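PDB 1STZ: heat-inducible transcription repressor HrcA from Thermotoga maritima, which probably represses class I heat shock genes, the grpE-dnaK-dnaJ and groELS operons, by binding DNA. Local coordinates for residues Val150-Val155 against Glu185-Gln190. Numbering follows the deposited sequence.
Sequences VMLIPV and EEIERQ
The carboxylate of E188, on helix 184-195, accepts the backbone N-H of L152 on strand 149-154. Its CG is anti to the backbone N (chi1 -177°) and the chain runs extended beyond it, so that E188 OE2 lies 2.9 Å from L152 N. The N-H points almost straight at the oxygen (163°). It meets the carboxylate from above its plane, 35° out of it. OE2 also lies against the backbone of M151, 3.3 Å from M151 CA, while E188 CG rests 3.4 Å from V150 O. Beside this polar grip, L152 reaches toward the helix and lays CD1 against I187 CG2 at 3.6 Å, the two side chains crossing obliquely.

In the next shell, N192 donates from ND2 to both V150 O and E188 O, tying strand to helix a second time, one turn on. F216 of helix 215-224 packs on both L152 and I187. Strand 149-154 is an edge strand of its three-stranded antiparallel sheet within the chain: M151 and I153 pair with strand 159-166, and L152 N faces outward to the helix, which runs nearly antiparallel to the strand. On the far side, M151 and I153 pack on V155 and I153 of the second subunit.

An alanine here removes the carboxylate that L152 N uses, and would probably loosen the hold of helix on strand. Proximity to a backbone N-H would be expected to favour the ionised carboxylate, consistent with a charge-assisted hydrogen bond at the edge of a sheet whose strand also takes part in dimer packing.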
ATOM      1  N   VAL A 150      -6.642 -32.751  -7.281  1.00 17.49           N
ATOM      2  CA  VAL A 150      -7.003 -32.660  -5.869  1.00 17.63           C
ATOM      3  C   VAL A 150      -5.780 -32.991  -5.030  1.00 18.09           C
ATOM      4  O   VAL A 150      -5.209 -34.061  -5.172  1.00 18.41           O
ATOM      5  CB  VAL A 150      -8.128 -33.632  -5.502  1.00 17.07           C
ATOM      6  CG1 VAL A 150      -8.476 -33.526  -4.016  1.00 16.22           C
ATOM      7  CG2 VAL A 150      -9.350 -33.379  -6.365  1.00 17.79           C
ATOM      8  N   MET A 151      -5.396 -32.076  -4.156  1.00 18.87           N
ATOM      9  CA  MET A 151      -4.231 -32.255  -3.300  1.00 20.10           C
ATOM     10  C   MET A 151      -4.665 -32.473  -1.852  1.00 19.76           C
ATOM     11  O   MET A 151      -5.494 -31.721  -1.333  1.00 19.06           O
ATOM     12  CB  MET A 151      -3.321 -31.026  -3.380  1.00 20.70           C
ATOM     13  CG  MET A 151      -2.719 -30.750  -4.757  1.00 23.69           C
ATOM     14  SD  MET A 151      -3.428 -29.282  -5.520  1.00 31.16           S
ATOM     15  CE  MET A 151      -4.706 -29.889  -6.257  1.00 29.09           C
ATOM     16  N   LEU A 152      -4.136 -33.529  -1.237  1.00 19.71           N
ATOM     17  CA  LEU A 152      -4.194 -33.752   0.208  1.00 20.10           C
ATOM     18  C   LEU A 152      -2.781 -33.855   0.773  1.00 20.42           C
ATOM     19  O   LEU A 152      -2.186 -34.916   0.710  1.00 20.52           O
ATOM     20  CB  LEU A 152      -4.895 -35.062   0.522  1.00 19.84           C
ATOM     21  CG  LEU A 152      -6.390 -35.241   0.333  1.00 20.60           C
ATOM     22  CD1 LEU A 152      -6.753 -36.614   0.857  1.00 20.85           C
ATOM     23  CD2 LEU A 152      -7.208 -34.184   1.042  1.00 22.18           C
ATOM     24  N   ILE A 153      -2.257 -32.775   1.344  1.00 21.13           N
ATOM     25  CA  ILE A 153      -0.862 -32.729   1.820  1.00 21.79           C
ATOM     26  C   ILE A 153      -0.719 -32.858   3.347  1.00 21.91           C
ATOM     27  O   ILE A 153      -1.055 -31.941   4.068  1.00 21.73           O
ATOM     28  CB  ILE A 153      -0.234 -31.398   1.362  1.00 21.93           C
ATOM     29  CG1 ILE A 153      -0.230 -31.316  -0.170  1.00 22.44           C
ATOM     30  CG2 ILE A 153       1.170 -31.247   1.906  1.00 22.64           C
ATOM     31  CD1 ILE A 153      -1.256 -30.417  -0.706  1.00 23.09           C
ATOM     32  N   PRO A 154      -0.213 -33.971   3.859  1.00 22.66           N
ATOM     33  CA  PRO A 154       0.038 -34.062   5.305  1.00 23.46           C
ATOM     34  C   PRO A 154       1.202 -33.159   5.743  1.00 24.00           C
ATOM     35  O   PRO A 154       2.330 -33.412   5.331  1.00 24.13           O
ATOM     36  CB  PRO A 154       0.388 -35.546   5.532  1.00 23.20           C
ATOM     37  CG  PRO A 154       0.251 -36.226   4.204  1.00 22.85           C
ATOM     38  CD  PRO A 154       0.155 -35.204   3.146  1.00 22.73           C
ATOM     39  N   VAL A 155       0.925 -32.127   6.540  1.00 24.60           N
ATOM     40  CA  VAL A 155       1.985 -31.267   7.078  1.00 24.93           C
ATOM     41  C   VAL A 155       2.515 -31.774   8.413  1.00 25.32           C
ATOM     42  O   VAL A 155       3.669 -31.531   8.738  1.00 26.01           O
ATOM     43  CB  VAL A 155       1.568 -29.785   7.189  1.00 25.29           C
ATOM     44  CG1 VAL A 155       1.254 -29.225   5.814  1.00 25.54           C
ATOM     45  CG2 VAL A 155       0.386 -29.577   8.137  1.00 25.28           C
ATOM     46  N   GLU A 185      -2.003 -40.739   0.903  1.00 20.53           N
ATOM     47  CA  GLU A 185      -1.608 -40.883  -0.504  1.00 20.60           C
ATOM     48  C   GLU A 185      -2.663 -41.642  -1.329  1.00 19.70           C
ATOM     49  O   GLU A 185      -2.933 -41.298  -2.482  1.00 19.11           O
ATOM     50  CB  GLU A 185      -0.257 -41.602  -0.617  1.00 21.19           C
ATOM     51  CG  GLU A 185       0.514 -41.212  -1.870  1.00 23.06           C
ATOM     52  CD  GLU A 185       1.910 -41.798  -1.919  1.00 23.49           C
ATOM     53  OE1 GLU A 185       2.103 -42.941  -1.463  1.00 24.43           O
ATOM     54  OE2 GLU A 185       2.816 -41.095  -2.412  1.00 26.21           O
ATOM     55  N   GLU A 186      -3.243 -42.674  -0.721  1.00 18.79           N
ATOM     56  CA  GLU A 186      -4.255 -43.496  -1.373  1.00 18.37           C
ATOM     57  C   GLU A 186      -5.583 -42.758  -1.442  1.00 17.82           C
ATOM     58  O   GLU A 186      -6.287 -42.843  -2.446  1.00 17.47           O
ATOM     59  CB  GLU A 186      -4.438 -44.829  -0.640  1.00 18.22           C
ATOM     60  CG  GLU A 186      -3.282 -45.801  -0.830  1.00 18.94           C
ATOM     61  CD  GLU A 186      -3.526 -47.162  -0.194  1.00 19.80           C
ATOM     62  OE1 GLU A 186      -2.575 -47.980  -0.151  1.00 20.52           O
ATOM     63  OE2 GLU A 186      -4.659 -47.417   0.268  1.00 19.83           O
ATOM     64  N   ILE A 187      -5.930 -42.039  -0.376  1.00 17.20           N
ATOM     65  CA  ILE A 187      -7.167 -41.263  -0.372  1.00 16.99           C
ATOM     66  C   ILE A 187      -7.112 -40.154  -1.421  1.00 16.49           C
ATOM     67  O   ILE A 187      -8.118 -39.821  -2.027  1.00 16.27           O
ATOM     68  CB  ILE A 187      -7.493 -40.734   1.048  1.00 16.93           C
ATOM     69  CG1 ILE A 187      -7.966 -41.903   1.922  1.00 17.61           C
ATOM     70  CG2 ILE A 187      -8.588 -39.677   1.006  1.00 17.86           C
ATOM     71  CD1 ILE A 187      -8.098 -41.578   3.385  1.00 18.21           C
ATOM     72  N   GLU A 188      -5.924 -39.615  -1.662  1.00 16.12           N
ATOM     73  CA  GLU A 188      -5.745 -38.569  -2.660  1.00 15.99           C
ATOM     74  C   GLU A 188      -5.937 -39.161  -4.039  1.00 15.67           C
ATOM     75  O   GLU A 188      -6.482 -38.514  -4.923  1.00 14.55           O
ATOM     76  CB  GLU A 188      -4.348 -37.969  -2.549  1.00 16.10           C
ATOM     77  CG  GLU A 188      -4.052 -36.818  -3.495  1.00 15.90           C
ATOM     78  CD  GLU A 188      -2.648 -36.279  -3.272  1.00 15.62           C
ATOM     79  OE1 GLU A 188      -1.699 -37.079  -3.315  1.00 16.24           O
ATOM     80  OE2 GLU A 188      -2.487 -35.066  -3.023  1.00 15.18           O
ATOM     81  N   ARG A 189      -5.461 -40.392  -4.224  1.00 15.77           N
ATOM     82  CA  ARG A 189      -5.679 -41.082  -5.479  1.00 16.05           C
ATOM     83  C   ARG A 189      -7.167 -41.239  -5.717  1.00 15.87           C
ATOM     84  O   ARG A 189      -7.655 -40.887  -6.782  1.00 15.15           O
ATOM     85  CB  ARG A 189      -4.995 -42.440  -5.502  1.00 16.22           C
ATOM     86  CG  ARG A 189      -3.512 -42.360  -5.756  1.00 17.11           C
ATOM     87  CD  ARG A 189      -2.820 -43.667  -5.484  1.00 18.40           C
ATOM     88  NE  ARG A 189      -1.372 -43.545  -5.544  1.00 18.55           N
ATOM     89  CZ  ARG A 189      -0.525 -44.254  -4.811  1.00 19.73           C
ATOM     90  NH1 ARG A 189      -0.953 -45.173  -3.948  1.00 20.50           N
ATOM     91  NH2 ARG A 189       0.774 -44.051  -4.947  1.00 21.29           N
ATOM     92  N   GLN A 190      -7.873 -41.753  -4.714  1.00 16.35           N
ATOM     93  CA  GLN A 190      -9.326 -41.924  -4.778  1.00 16.79           C
ATOM     94  C   GLN A 190     -10.016 -40.625  -5.162  1.00 16.85           C
ATOM     95  O   GLN A 190     -10.847 -40.612  -6.068  1.00 16.85           O
ATOM     96  CB  GLN A 190      -9.877 -42.419  -3.438  1.00 17.06           C
ATOM     97  CG  GLN A 190     -11.335 -42.829  -3.492  1.00 19.10           C
ATOM     98  CD  GLN A 190     -11.853 -43.388  -2.180  1.00 21.03           C
ATOM     99  OE1 GLN A 190     -11.619 -42.815  -1.114  1.00 23.38           O
ATOM    100  NE2 GLN A 190     -12.581 -44.488  -2.258  1.00 22.55           N
TER